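Local structure of Glucanase/chitosanase (4ZY9) at residues S80-G84 with T85-W89; G24-A27 with S28-F31. The protein probably hydrolyses glycosidic bonds of chitosan and glucans, this chain being one of its chitosan-binding modules, a beta-sandwich of carbohydrate-binding family 32. The protein carries 1 engineered substitution. All blocks are in the same frame, centred on the assembly; numbering follows the deposited sequence. Where two conformers were deposited one is given.

Contact 1 of 2, residues S80-G84 with T85-W89; sequences SNDSG and TPTNW
Asp82 and Asn88 meet with their side chains crossing at about a right angle, carboxylate and amide planes 60° apart, but the firm bonds run from the carboxylate to backbone N-H groups. Asp82 OD2 accepts from Asn88 N at 2.8 Å through its syn lone pair, in a nearly straight bond (168°). The second donor comes in on the anti side, tilted out of the carboxylate plane: Thr87 N lies 2.9 Å from Asp82 OD2. One oxygen thus grips two successive amides. In the conformer given, the Ser80 hydroxyl swings away from its own backbone N (chi1 167°) into the loop, where Ser80 OG accepts from Asp82 N at 3.1 Å, an ST turn. The Ser80 hydroxyl proton has two weak choices, Asn88 O and Asp82 OD2. Ser80 CB sits 4.0 Å from the centroid of the Trp89 six-membered ring, a CH-pi contact over the same face that Pro86 CB covers; Arg116 makes a cation-pi contact with this indole. Were Asp82 an alanine, the N-H groups of Thr87 and Asn88 would probably lose their shared acceptor and this arm of the loop could shift. The connection between antiparallel strands 75-80 and 90-95 is thus held across its width by a carboxylate on two backbone amides, whose N-H dipoles would be expected to stabilise its negative charge.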
loop_
_atom_site.group_PDB
_atom_site.type_symbol
_atom_site.label_atom_id
_atom_site.label_comp_id
_atom_site.label_asym_id
_atom_site.label_seq_id
_atom_site.Cartn_x
_atom_site.Cartn_y
_atom_site.Cartn_z
ATOM N N SER A 80 -9.012 -3.450 6.614
ATOM C CA SER A 80 -9.377 -4.223 7.839
ATOM C C SER A 80 -9.730 -3.239 8.957
ATOM O O SER A 80 -9.061 -2.226 9.147
ATOM C CB SER A 80 -8.212 -5.112 8.269
ATOM O OG SER A 80 -8.448 -5.628 9.614
ATOM N N ASN A 81 -10.833 -3.575 9.699
ATOM C CA ASN A 81 -11.171 -2.862 10.889
ATOM C C ASN A 81 -10.962 -3.747 12.129
ATOM O O ASN A 81 -11.545 -3.444 13.196
ATOM C CB ASN A 81 -12.616 -2.339 10.786
ATOM C CG ASN A 81 -12.835 -1.262 11.777
ATOM O OD1 ASN A 81 -11.980 -0.486 12.136
ATOM N ND2 ASN A 81 -14.105 -1.142 12.216
ATOM N N ASP A 82 -10.057 -4.706 12.074
ATOM C CA ASP A 82 -9.609 -5.389 13.305
ATOM C C ASP A 82 -8.859 -4.364 14.142
ATOM O O ASP A 82 -8.274 -3.418 13.693
ATOM C CB ASP A 82 -8.619 -6.445 12.925
ATOM C CG ASP A 82 -9.185 -7.621 12.142
ATOM O OD1 ASP A 82 -10.292 -8.112 12.410
ATOM O OD2 ASP A 82 -8.551 -8.120 11.203
ATOM N N SER A 83 -8.919 -4.573 15.473
ATOM C CA SER A 83 -8.162 -3.712 16.365
ATOM C C SER A 83 -6.687 -4.128 16.543
ATOM O O SER A 83 -5.792 -3.260 16.598
ATOM C CB SER A 83 -8.762 -3.589 17.737
ATOM O OG SER A 83 -9.174 -4.856 18.190
ATOM N N GLY A 84 -6.465 -5.437 16.641
ATOM C CA GLY A 84 -5.143 -5.960 16.728
ATOM C C GLY A 84 -4.470 -6.232 15.415
ATOM O O GLY A 84 -4.768 -5.542 14.432
ATOM N N THR A 85 -3.549 -7.151 15.317
ATOM C CA THR A 85 -2.887 -7.462 14.050
ATOM C C THR A 85 -3.958 -7.825 13.017
ATOM O O THR A 85 -4.779 -8.675 13.283
ATOM C CB THR A 85 -1.933 -8.647 14.283
ATOM O OG1 THR A 85 -0.982 -8.237 15.277
ATOM C CG2 THR A 85 -1.250 -9.036 12.956
ATOM N N PRO A 86 -3.952 -7.225 11.827
ATOM C CA PRO A 86 -5.097 -7.496 10.942
ATOM C C PRO A 86 -5.032 -8.818 10.265
ATOM O O PRO A 86 -4.007 -9.162 9.663
ATOM C CB PRO A 86 -4.976 -6.357 9.875
ATOM C CG PRO A 86 -3.486 -6.003 9.926
ATOM C CD PRO A 86 -3.098 -6.142 11.345
ATOM N N THR A 87 -6.118 -9.562 10.371
ATOM C CA THR A 87 -6.278 -10.860 9.745
ATOM C C THR A 87 -7.576 -10.937 8.878
ATOM O O THR A 87 -7.653 -11.814 7.962
ATOM C CB THR A 87 -6.290 -12.028 10.794
ATOM O OG1 THR A 87 -7.435 -11.881 11.551
ATOM C CG2 THR A 87 -5.072 -12.056 11.681
ATOM N N ASN A 88 -8.542 -10.074 9.160
ATOM C CA ASN A 88 -9.791 -10.064 8.406
ATOM C C ASN A 88 -9.720 -8.838 7.473
ATOM O O ASN A 88 -9.763 -7.702 7.924
ATOM C CB ASN A 88 -10.962 -9.935 9.349
ATOM C CG ASN A 88 -11.018 -10.998 10.374
ATOM O OD1 ASN A 88 -10.996 -10.709 11.606
ATOM N ND2 ASN A 88 -11.243 -12.238 9.866
ATOM N N TRP A 89 -9.623 -9.157 6.194
ATOM C CA TRP A 89 -9.374 -8.199 5.093
ATOM C C TRP A 89 -10.546 -8.272 4.121
ATOM O O TRP A 89 -11.038 -9.373 3.803
ATOM C CB TRP A 89 -8.114 -8.465 4.298
ATOM C CG TRP A 89 -6.825 -8.325 5.055
ATOM C CD1 TRP A 89 -6.067 -9.337 5.566
ATOM C CD2 TRP A 89 -6.136 -7.122 5.385
ATOM N NE1 TRP A 89 -4.954 -8.844 6.179
ATOM C CE2 TRP A 89 -4.940 -7.491 6.119
ATOM C CE3 TRP A 89 -6.408 -5.744 5.150
ATOM C CZ2 TRP A 89 -4.034 -6.592 6.554
ATOM C CZ3 TRP A 89 -5.510 -4.867 5.644
ATOM C CH2 TRP A 89 -4.323 -5.261 6.419
HETATM O O HOH W 1 -11.969 -6.161 8.886
#

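Contact 2 of 2, residues G24-A27 with S28-F31; sequences GFEA and SRAF
Glu26 and Arg29, in the loop between strands 14-17 and 39-40, run side by side and point the same way, joined by a salt bridge of 2.9 Å between Glu26 OE1 and Arg29 NH2. The carboxylate and guanidinium planes stand 36° apart, and OE1 lies over a face of the guanidinium instead of meeting it end-on in its plane. A bend at chi2 (-58°) folds the Arg29 chain back toward the preceding residues, where the same face also meets the backbone of Gly24. The other carboxylate oxygen, Glu26 OE2, takes Gly24 N at 2.9 Å in an almost straight bond. Ala27 holds the turn from its backbone: Ala30 N bonds to Ala27 O at 3.1 Å, following the bond from Arg29 N to Glu26 O, two successive bonds that each reach a carbonyl three residues back. Ala27 O also lies at the edge of the Phe31 ring. The Ala27 methyl group, turned away from this turn, packs on Ala15, Ala17 and Ile50 of the sandwich. Glu26 N is buried without a partner. Bonding of OE2 to Gly24 N and pairing of OE1 with Arg29 together probably limit the carboxylate's rotation, and the nearby positive charge is likely to keep the acid ionised.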
loop_
_atom_site.group_PDB
_atom_site.type_symbol
_atom_site.label_atom_id
_atom_site.label_comp_id
_atom_site.label_asym_id
_atom_site.label_seq_id
_atom_site.Cartn_x
_atom_site.Cartn_y
_atom_site.Cartn_z
ATOM N N GLY A 24 17.065 1.071 4.393
ATOM C CA GLY A 24 16.801 2.162 3.593
ATOM C C GLY A 24 15.528 1.997 2.712
ATOM O O GLY A 24 15.071 3.021 2.121
ATOM N N PHE A 25 14.915 0.835 2.749
ATOM C CA PHE A 25 13.708 0.495 1.921
ATOM C C PHE A 25 12.603 0.005 2.790
ATOM O O PHE A 25 11.730 -0.761 2.332
ATOM C CB PHE A 25 14.125 -0.533 0.885
ATOM C CG PHE A 25 15.102 0.043 -0.116
ATOM C CD1 PHE A 25 14.668 1.012 -1.005
ATOM C CD2 PHE A 25 16.453 -0.323 -0.156
ATOM C CE1 PHE A 25 15.541 1.586 -1.943
ATOM C CE2 PHE A 25 17.282 0.199 -1.135
ATOM C CZ PHE A 25 16.839 1.113 -2.022
ATOM N N GLU A 26 12.592 0.463 4.021
ATOM C CA GLU A 26 11.588 0.073 5.004
ATOM C C GLU A 26 10.165 0.461 4.541
ATOM O O GLU A 26 9.961 1.422 3.769
ATOM C CB GLU A 26 11.847 0.746 6.352
ATOM C CG GLU A 26 13.140 0.327 7.057
ATOM C CD GLU A 26 14.389 1.004 6.468
ATOM O OE1 GLU A 26 14.299 1.982 5.733
ATOM O OE2 GLU A 26 15.544 0.498 6.778
ATOM N N ALA A 27 9.207 -0.268 5.042
ATOM C CA ALA A 27 7.778 0.009 4.715
ATOM C C ALA A 27 7.418 1.448 5.023
ATOM O O ALA A 27 6.686 2.070 4.242
ATOM C CB ALA A 27 6.909 -0.951 5.501
ATOM N N SER A 28 7.953 1.993 6.102
ATOM C CA SER A 28 7.697 3.375 6.478
ATOM C C SER A 28 7.966 4.376 5.379
ATOM O O SER A 28 7.414 5.455 5.388
ATOM C CB SER A 28 8.519 3.751 7.811
ATOM O OG SER A 28 9.912 3.764 7.443
ATOM N N ARG A 29 8.900 4.109 4.513
ATOM C CA ARG A 29 9.286 5.076 3.510
ATOM C C ARG A 29 8.229 5.357 2.516
ATOM O O ARG A 29 8.238 6.413 1.864
ATOM C CB ARG A 29 10.549 4.611 2.768
ATOM C CG ARG A 29 11.757 4.193 3.615
ATOM C CD ARG A 29 12.161 5.259 4.470
ATOM N NE ARG A 29 13.290 4.848 5.311
ATOM C CZ ARG A 29 14.589 4.912 4.995
ATOM N NH1 ARG A 29 15.023 5.283 3.757
ATOM N NH2 ARG A 29 15.488 4.581 5.973
ATOM N N ALA A 30 7.240 4.458 2.351
ATOM C CA ALA A 30 6.076 4.788 1.463
ATOM C C ALA A 30 5.160 5.780 2.106
ATOM O O ALA A 30 4.287 6.361 1.405
ATOM C CB ALA A 30 5.355 3.525 1.119
ATOM N N PHE A 31 5.272 6.087 3.402
ATOM C CA PHE A 31 4.323 6.905 4.162
ATOM C C PHE A 31 4.863 8.171 4.633
ATOM O O PHE A 31 4.266 8.827 5.500
ATOM C CB PHE A 31 3.730 5.994 5.263
ATOM C CG PHE A 31 2.987 4.844 4.686
ATOM C CD1 PHE A 31 1.716 5.000 4.286
ATOM C CD2 PHE A 31 3.602 3.640 4.550
ATOM C CE1 PHE A 31 1.081 3.914 3.723
ATOM C CE2 PHE A 31 2.937 2.538 4.016
ATOM C CZ PHE A 31 1.675 2.726 3.569
#

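How the contacts relate
Contact 2 (24-31) closes before contact 1 (80-89) opens along the chain; their centres lie 21 Å apart and their nearest atoms about 10 Å, without touching. Both belong to the beta-sandwich and attach to the same five-stranded antiparallel sheet. Contact 2 packs on strands 14-17 and 48-54, the first of them outermost, whereas contact 1 connects strand 75-80 to the other outermost strand, 90-95, and rests on Tyr114 of strand 114-122. Strands 48-54 and 114-122 are neighbours, which gives the two an indirect structural link. In each, a carboxylate accepts from the backbone: two N-H groups in contact 1, one in contact 2, where it also forms a salt bridge.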